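Local structure of nucleoprotein (Human coronavirus NL63, 5N4K) at residues I63-V68 and T93-D98; R45-N50 and G107-A112; S30-L35 and F88-T93. The protein probably packages the viral RNA genome into a helical ribonucleocapsid, and is represented here by its N-terminal, RNA-binding domain. One frame throughout, in Å; residues are numbered along the deposited sequence.

Contact 1: I63-V68 and T93-D98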
# COMPACT_ATOMS: atom_id res chain seq x y z
N ILE A 63 -6.91 -16.40 8.03
CA ILE A 63 -5.52 -15.96 8.15
C ILE A 63 -5.30 -14.80 7.13
O ILE A 63 -5.82 -14.86 6.01
CB ILE A 63 -4.57 -17.16 7.89
CG1 ILE A 63 -3.12 -16.72 8.02
CG2 ILE A 63 -4.87 -17.85 6.57
CD1 ILE A 63 -2.21 -17.95 8.22
N GLY A 64 -4.49 -13.82 7.52
CA GLY A 64 -4.19 -12.76 6.60
C GLY A 64 -3.47 -11.67 7.31
O GLY A 64 -2.69 -11.87 8.23
N TYR A 65 -3.72 -10.43 6.83
CA TYR A 65 -3.03 -9.27 7.39
C TYR A 65 -3.90 -8.02 7.39
O TYR A 65 -4.83 -7.91 6.57
CB TYR A 65 -1.66 -8.95 6.62
CG TYR A 65 -1.87 -8.70 5.13
CD1 TYR A 65 -1.97 -9.73 4.21
CD2 TYR A 65 -2.02 -7.40 4.64
CE1 TYR A 65 -2.16 -9.50 2.83
CE2 TYR A 65 -2.21 -7.16 3.30
CZ TYR A 65 -2.30 -8.19 2.42
OH TYR A 65 -2.58 -7.92 1.10
N TRP A 66 -3.54 -7.12 8.30
CA TRP A 66 -4.05 -5.73 8.32
C TRP A 66 -2.98 -4.83 7.76
O TRP A 66 -1.87 -4.87 8.18
CB TRP A 66 -4.44 -5.35 9.71
CG TRP A 66 -5.61 -6.07 10.28
CD1 TRP A 66 -5.58 -7.25 10.97
CD2 TRP A 66 -7.00 -5.72 10.18
NE1 TRP A 66 -6.81 -7.63 11.33
CE2 TRP A 66 -7.72 -6.72 10.85
CE3 TRP A 66 -7.68 -4.69 9.56
CZ2 TRP A 66 -9.12 -6.67 10.94
CZ3 TRP A 66 -9.08 -4.64 9.63
CH2 TRP A 66 -9.76 -5.62 10.30
N ASN A 67 -3.36 -4.03 6.78
CA ASN A 67 -2.43 -3.11 6.08
C ASN A 67 -2.70 -1.67 6.61
O ASN A 67 -3.83 -1.19 6.52
CB ASN A 67 -2.69 -3.15 4.57
CG ASN A 67 -1.56 -2.62 3.79
OD1 ASN A 67 -0.42 -2.86 4.12
ND2 ASN A 67 -1.89 -1.92 2.72
N VAL A 68 -1.69 -1.07 7.13
CA VAL A 68 -1.80 0.29 7.67
C VAL A 68 -1.83 1.33 6.59
O VAL A 68 -0.96 1.32 5.69
CB VAL A 68 -0.67 0.52 8.67
CG1 VAL A 68 -0.63 1.97 9.20
CG2 VAL A 68 -0.63 -0.44 9.82
N THR A 93 -3.89 -12.45 -0.89
CA THR A 93 -4.76 -11.50 -1.56
C THR A 93 -4.32 -10.11 -1.18
O THR A 93 -3.46 -9.96 -0.35
CB THR A 93 -6.23 -11.72 -1.20
OG1 THR A 93 -6.50 -11.15 0.11
CG2 THR A 93 -6.63 -13.24 -1.20
N GLY A 94 -4.95 -9.12 -1.81
CA GLY A 94 -4.71 -7.70 -1.45
C GLY A 94 -3.44 -7.13 -2.01
O GLY A 94 -2.80 -7.73 -2.89
N PRO A 95 -3.07 -5.94 -1.54
CA PRO A 95 -1.85 -5.23 -2.03
C PRO A 95 -0.62 -5.98 -1.76
O PRO A 95 0.40 -5.75 -2.43
CB PRO A 95 -1.93 -3.90 -1.30
CG PRO A 95 -2.75 -4.15 -0.07
CD PRO A 95 -3.76 -5.16 -0.50
N HIS A 96 -0.57 -6.87 -0.75
CA HIS A 96 0.59 -7.70 -0.38
C HIS A 96 0.30 -9.16 -0.62
O HIS A 96 0.73 -10.02 0.16
CB HIS A 96 1.02 -7.44 1.06
CG HIS A 96 1.37 -6.02 1.33
ND1 HIS A 96 2.46 -5.41 0.74
CD2 HIS A 96 0.78 -5.07 2.08
CE1 HIS A 96 2.52 -4.15 1.16
NE2 HIS A 96 1.55 -3.93 1.99
N LYS A 97 -0.30 -9.47 -1.79
CA LYS A 97 -0.62 -10.84 -2.12
C LYS A 97 0.60 -11.73 -2.27
O LYS A 97 0.46 -12.94 -2.13
CB LYS A 97 -1.50 -10.96 -3.39
CG LYS A 97 -0.77 -10.67 -4.70
CD LYS A 97 -1.71 -10.78 -5.90
CE LYS A 97 -2.16 -12.21 -6.19
NZ LYS A 97 -2.84 -12.45 -7.51
N ASP A 98 1.76 -11.14 -2.46
CA ASP A 98 3.05 -11.73 -2.70
C ASP A 98 3.76 -12.18 -1.45
O ASP A 98 4.74 -12.91 -1.47
CB ASP A 98 4.00 -10.71 -3.40
CG ASP A 98 4.30 -9.45 -2.53
OD1 ASP A 98 5.49 -9.27 -2.21
OD2 ASP A 98 3.44 -8.63 -2.23
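The hydroxyl of Y65 is gripped twice by the 93-98 backbone. It donates to the carbonyl of T93, OH to O 2.7 Å, lying in the carbonyl plane on a lone pair. It also accepts the backbone N-H of H96, N to OH 2.9 Å, at 154° on the hydrogen. The oxygen therefore both gives and takes, and the start of the G94-K97 turn is wrapped around it. P95 closes in from the rim of the tyrosine ring, with its CD 3.4 Å from Y65 OH.

Y65 starts toward the turn at its CB, chi1 (58°) sets CG between the backbone N and the carbonyl carbon, and the OH end of the ring lies among the backbone atoms of the turn. G94 to K97 form a type I beta turn in the loop between strands 80-90 and 108-112, so this contact seats that loop on strand 63-73 of the antiparallel sheet of the coronavirus N-terminal domain. The H96 ring turns its edge toward the Y65 face in an offset edge-to-face pair, centroids 5.7 Å apart and planes at 64°.

Two residues along the strand, N67 OD1 takes a weak, bent hydrogen bond from H96 NE2 at 3.1 Å, its amide nearly perpendicular to the imidazole. N67 ND2 lies 3.7 Å from P95 CG. The H96 ring also meets H96 of the second subunit.

Contact 2: R45-N50 and G107-A112. With SO4 (sulfate ion), chain J; SO4 (sulfate ion), chain G.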
# COMPACT_ATOMS: atom_id res chain seq x y z
N ARG A 45 1.28 -3.48 17.71
CA ARG A 45 1.18 -3.71 19.15
C ARG A 45 -0.24 -3.95 19.61
O ARG A 45 -0.52 -4.79 20.48
CB ARG A 45 1.78 -2.49 19.89
CG ARG A 45 3.11 -2.76 20.59
CD ARG A 45 2.95 -2.63 22.12
NE ARG A 45 3.38 -1.31 22.60
CZ ARG A 45 2.89 -0.66 23.66
NH1 ARG A 45 1.90 -1.15 24.39
NH2 ARG A 45 3.39 0.54 23.95
N VAL A 46 -1.20 -3.27 19.01
CA VAL A 46 -2.52 -3.32 19.47
C VAL A 46 -3.44 -4.32 18.85
O VAL A 46 -4.48 -4.70 19.38
CB VAL A 46 -3.23 -1.94 19.58
CG1 VAL A 46 -2.46 -1.02 20.57
CG2 VAL A 46 -3.44 -1.33 18.26
N ILE A 47 -3.13 -4.76 17.62
CA ILE A 47 -3.99 -5.65 16.95
C ILE A 47 -3.71 -7.07 17.41
O ILE A 47 -2.56 -7.56 17.25
CB ILE A 47 -3.75 -5.56 15.40
CG1 ILE A 47 -4.20 -4.20 14.89
CG2 ILE A 47 -4.37 -6.75 14.66
CD1 ILE A 47 -3.78 -3.87 13.46
N PRO A 48 -4.68 -7.77 18.04
CA PRO A 48 -4.42 -9.15 18.55
C PRO A 48 -4.01 -10.11 17.44
O PRO A 48 -4.41 -9.97 16.28
CB PRO A 48 -5.74 -9.57 19.17
CG PRO A 48 -6.37 -8.24 19.51
CD PRO A 48 -6.05 -7.33 18.40
N ARG A 49 -3.23 -11.16 17.83
CA ARG A 49 -2.72 -12.17 16.94
C ARG A 49 -3.76 -12.80 16.12
O ARG A 49 -3.45 -13.31 15.02
CB ARG A 49 -2.00 -13.24 17.77
CG ARG A 49 -2.94 -14.15 18.59
CD ARG A 49 -2.34 -15.19 19.47
NE ARG A 49 -3.41 -15.89 20.13
CZ ARG A 49 -4.06 -16.90 19.65
NH1 ARG A 49 -3.67 -17.49 18.53
NH2 ARG A 49 -5.12 -17.38 20.30
N ASN A 50 -5.02 -12.90 16.61
CA ASN A 50 -6.04 -13.66 16.00
C ASN A 50 -7.25 -12.79 15.58
O ASN A 50 -8.35 -13.32 15.42
CB ASN A 50 -6.55 -14.79 16.92
CG ASN A 50 -6.97 -14.24 18.27
OD1 ASN A 50 -6.64 -13.18 18.73
ND2 ASN A 50 -7.67 -15.18 19.00
N GLY A 107 4.15 -1.71 8.41
CA GLY A 107 2.77 -1.38 8.19
C GLY A 107 1.90 -2.57 7.92
O GLY A 107 0.70 -2.46 7.65
N VAL A 108 2.45 -3.78 7.90
CA VAL A 108 1.68 -5.00 7.65
C VAL A 108 1.65 -5.78 8.96
O VAL A 108 2.67 -6.16 9.55
CB VAL A 108 2.30 -5.87 6.52
CG1 VAL A 108 1.52 -7.13 6.31
CG2 VAL A 108 2.37 -4.91 5.27
N VAL A 109 0.44 -6.05 9.45
CA VAL A 109 0.26 -6.67 10.74
C VAL A 109 -0.43 -8.01 10.54
O VAL A 109 -1.57 -8.09 10.01
CB VAL A 109 -0.57 -5.80 11.69
CG1 VAL A 109 -0.73 -6.53 13.06
CG2 VAL A 109 0.08 -4.47 11.86
N TRP A 110 0.16 -9.16 10.94
CA TRP A 110 -0.33 -10.47 10.61
C TRP A 110 -1.29 -11.08 11.63
O TRP A 110 -1.05 -10.92 12.87
CB TRP A 110 0.91 -11.36 10.44
CG TRP A 110 1.78 -10.88 9.28
CD1 TRP A 110 2.89 -10.09 9.36
CD2 TRP A 110 1.57 -11.18 7.92
NE1 TRP A 110 3.40 -9.92 8.08
CE2 TRP A 110 2.62 -10.55 7.18
CE3 TRP A 110 0.59 -11.86 7.23
CZ2 TRP A 110 2.63 -10.64 5.80
CZ3 TRP A 110 0.64 -12.00 5.85
CH2 TRP A 110 1.71 -11.37 5.17
N VAL A 111 -2.27 -11.78 11.14
CA VAL A 111 -3.31 -12.37 12.02
C VAL A 111 -3.66 -13.71 11.52
O VAL A 111 -3.68 -14.03 10.33
CB VAL A 111 -4.57 -11.46 12.12
CG1 VAL A 111 -4.28 -10.21 12.94
CG2 VAL A 111 -5.13 -11.16 10.73
N ALA A 112 -4.01 -14.63 12.48
CA ALA A 112 -4.49 -15.97 12.13
C ALA A 112 -5.26 -16.54 13.31
O ALA A 112 -4.89 -16.30 14.45
CB ALA A 112 -3.32 -16.93 11.85
S SO4 J . -7.95 -18.49 18.38
O1 SO4 J . -8.34 -17.33 19.18
O2 SO4 J . -8.66 -19.66 18.91
O3 SO4 J . -6.48 -18.76 18.36
O4 SO4 J . -8.09 -18.21 17.03
S SO4 G . -2.92 -13.09 22.97
O1 SO4 G . -2.86 -12.97 24.43
O2 SO4 G . -3.71 -14.30 22.50
O3 SO4 G . -3.53 -11.89 22.23
O4 SO4 G . -1.57 -12.92 22.50
O HOH W 1 -1.10 -9.40 15.39
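I47 lays its branched side chain on V109 and V111, and this is the buried, apolar end of the contact. Its CB comes 3.9 Å from V109 CG1, while I47 CG2, anti to the backbone N, reaches V111 CG1 at the same 3.9 Å. V111 CG1 also lies against the carbonyl oxygen of P48. Further on, the two backbones run in nearly the same direction, 19° apart, and pack closely: A112 N donates to R49 O at 2.9 Å. That oxygen receives a CA-H...O contact from V111 CA as well, at 3.1 Å, and N50 CA makes a similar one to A112 O. A water donates to both I47 O and W110 O, bridging the backbones where they lie farther apart than at R49 and V111.

The outer side is looser and faces solvent. R49 starts away from the strand at its CB and runs extended from CG to NE, and its guanidinium meets sulfate ions, probably from the crystallisation liquor. R49 NE donates to O2 of the chain G sulfate at 2.9 Å. R49 NH2 donates to O3 of the chain J sulfate at 2.7 Å. A weak bond from NH1 reaches the same oxygen.

The segment that follows helix 43-46 thus runs beside strand 108-112, the outermost strand next to 63-73, while I47 also touches L145 of strand 145-147 and P48 packs on I139.

Contact 3: S30-L35 and F88-T93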
# COMPACT_ATOMS: atom_id res chain seq x y z
N SER A 30 -10.49 -4.15 0.06
CA SER A 30 -10.76 -5.12 1.13
C SER A 30 -12.22 -5.50 1.10
O SER A 30 -13.08 -4.70 0.79
CB SER A 30 -10.42 -4.48 2.45
OG SER A 30 -10.77 -5.24 3.60
N PHE A 31 -12.49 -6.73 1.49
CA PHE A 31 -13.87 -7.16 1.71
C PHE A 31 -14.52 -6.42 2.85
O PHE A 31 -15.79 -6.46 2.96
CB PHE A 31 -13.96 -8.64 1.99
CG PHE A 31 -13.72 -9.52 0.81
CD1 PHE A 31 -14.71 -9.69 -0.12
CD2 PHE A 31 -12.55 -10.23 0.60
CE1 PHE A 31 -14.54 -10.44 -1.25
CE2 PHE A 31 -12.37 -11.02 -0.54
CZ PHE A 31 -13.38 -11.12 -1.50
N TYR A 32 -13.76 -5.80 3.75
CA TYR A 32 -14.27 -5.26 4.98
C TYR A 32 -14.01 -3.77 5.12
O TYR A 32 -13.04 -3.26 4.59
CB TYR A 32 -13.66 -5.98 6.21
CG TYR A 32 -13.92 -7.44 6.18
CD1 TYR A 32 -15.18 -7.96 6.56
CD2 TYR A 32 -12.96 -8.37 5.70
CE1 TYR A 32 -15.49 -9.31 6.43
CE2 TYR A 32 -13.24 -9.70 5.54
CZ TYR A 32 -14.49 -10.16 5.90
OH TYR A 32 -14.83 -11.46 5.88
N MET A 33 -14.88 -3.08 5.86
CA MET A 33 -14.56 -1.77 6.35
C MET A 33 -13.27 -1.77 7.14
O MET A 33 -12.95 -2.77 7.80
CB MET A 33 -15.73 -1.22 7.23
CG MET A 33 -16.97 -0.83 6.38
SD MET A 33 -16.71 0.48 5.20
CE MET A 33 -16.58 1.92 6.28
N PRO A 34 -12.54 -0.66 7.15
CA PRO A 34 -11.33 -0.56 7.99
C PRO A 34 -11.65 -0.43 9.45
O PRO A 34 -12.78 -0.10 9.87
CB PRO A 34 -10.64 0.67 7.47
CG PRO A 34 -11.76 1.53 6.93
CD PRO A 34 -12.78 0.59 6.44
N LEU A 35 -10.61 -0.62 10.28
CA LEU A 35 -10.61 -0.20 11.66
C LEU A 35 -9.78 1.08 11.73
O LEU A 35 -8.85 1.34 10.93
CB LEU A 35 -10.01 -1.23 12.59
CG LEU A 35 -10.62 -2.60 12.44
CD1 LEU A 35 -9.85 -3.58 13.38
CD2 LEU A 35 -12.08 -2.58 12.69
N PHE A 88 -8.19 -5.16 6.21
CA PHE A 88 -7.84 -6.57 6.30
C PHE A 88 -7.89 -7.21 4.94
O PHE A 88 -8.83 -7.00 4.13
CB PHE A 88 -8.88 -7.30 7.18
CG PHE A 88 -8.65 -8.79 7.16
CD1 PHE A 88 -7.68 -9.33 7.99
CD2 PHE A 88 -9.34 -9.62 6.32
CE1 PHE A 88 -7.38 -10.68 7.95
CE2 PHE A 88 -9.05 -10.98 6.25
CZ PHE A 88 -8.07 -11.48 7.06
N TYR A 89 -6.93 -8.09 4.69
CA TYR A 89 -6.88 -8.91 3.50
C TYR A 89 -6.46 -10.32 3.89
O TYR A 89 -5.58 -10.54 4.68
CB TYR A 89 -5.84 -8.34 2.52
CG TYR A 89 -6.13 -6.94 2.08
CD1 TYR A 89 -5.64 -5.86 2.78
CD2 TYR A 89 -6.89 -6.73 0.92
CE1 TYR A 89 -5.93 -4.54 2.36
CE2 TYR A 89 -7.17 -5.44 0.56
CZ TYR A 89 -6.71 -4.45 1.27
OH TYR A 89 -6.97 -3.08 0.85
N TYR A 90 -7.11 -11.30 3.26
CA TYR A 90 -6.73 -12.71 3.44
C TYR A 90 -5.34 -12.96 2.89
O TYR A 90 -4.93 -12.35 1.90
CB TYR A 90 -7.80 -13.60 2.76
CG TYR A 90 -9.17 -13.52 3.47
CD1 TYR A 90 -9.42 -14.31 4.59
CD2 TYR A 90 -10.19 -12.73 3.00
CE1 TYR A 90 -10.62 -14.22 5.29
CE2 TYR A 90 -11.38 -12.62 3.64
CZ TYR A 90 -11.57 -13.36 4.78
OH TYR A 90 -12.79 -13.24 5.46
N LEU A 91 -4.70 -13.95 3.43
CA LEU A 91 -3.37 -14.35 2.98
C LEU A 91 -3.41 -14.68 1.48
O LEU A 91 -4.26 -15.39 1.01
CB LEU A 91 -2.87 -15.56 3.80
CG LEU A 91 -1.44 -16.02 3.49
CD1 LEU A 91 -0.40 -15.01 3.81
CD2 LEU A 91 -1.21 -17.26 4.36
N GLY A 92 -2.44 -14.12 0.74
CA GLY A 92 -2.38 -14.31 -0.71
C GLY A 92 -3.33 -13.51 -1.50
O GLY A 92 -3.49 -13.78 -2.72
N THR A 93 -3.89 -12.45 -0.89
CA THR A 93 -4.76 -11.50 -1.56
C THR A 93 -4.32 -10.11 -1.18
O THR A 93 -3.46 -9.96 -0.35
CB THR A 93 -6.23 -11.72 -1.20
OG1 THR A 93 -6.50 -11.15 0.11
CG2 THR A 93 -6.63 -13.24 -1.20
O HOH W 2 -10.80 -3.98 6.37
O HOH W 3 -10.40 -8.48 2.44
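The first torsions of S30 and Y32 set one atom of each for the contact with strand 80-90. S30 OG stands anti to its backbone N (chi1 174°), which puts OG within bonding distance of F88 O; Y32 CG lies anti to its own carbonyl carbon (chi1 -58°), and the tyrosine ring is found beside F88.

The serine hydroxyl donates to F88 O, OG to O 2.7 Å, in the carbonyl plane and on a lone pair. S30 OG in turn accepts the backbone N-H of Y32, N to OG 3.0 Å at 166°, an ST turn. One water donates to S30 OG and to M33 O and accepts from F88 N; another accepts from F31 N and donates to F88 O. The F88 backbone is thereby met by the serine and both waters. S30 CB rests off-centre above the Y89 ring in a CH-pi contact, 4.2 Å from the centroid.

The aromatic half is a cluster of four rings. Y32 and F88 lie side by side, pointing the same way, with CD2 to CD2 3.9 Å. Y90 crosses Y32 at about a right angle, and their hydroxyls are hydrogen-bonded, OH to OH 2.7 Å. F88 CE2 sits 3.5 Å above the centre of the Y90 ring, and F31 CD2 comes to the edge of Y90. Nearby, K56 makes a cation-pi contact with F31.

Past the strand, a type II turn runs from Y90 to T93, whose N and OG1 both bond to Y90 O. The segment before strand 35-37 is thus held on the sheet of the RNA-binding domain by a mixed chemistry: ring packing buries the apolar surface, while the serine, the waters and the paired hydroxyls satisfy polar atoms in a buried interior.

Overall arrangement
All three contacts draw on the central antiparallel sheet of the N-terminal domain, and their centres lie close: contacts 1 and 3 are 7 Å apart, contacts 1 and 2 11 Å, contacts 2 and 3 12 Å. Strand 63-73 stands between strands 108-112 and 80-90, so the strand segment of contact 1 pairs with contact 2 on one flank and contact 3 on the other, while T93 belongs to both contacts 1 and 3. Along the chain, contact 1 is nested inside the loop closed by contact 2, and contact 3 crosses both. With little helix in the domain, these contacts fasten long loops onto a small sheet, building one compact unit.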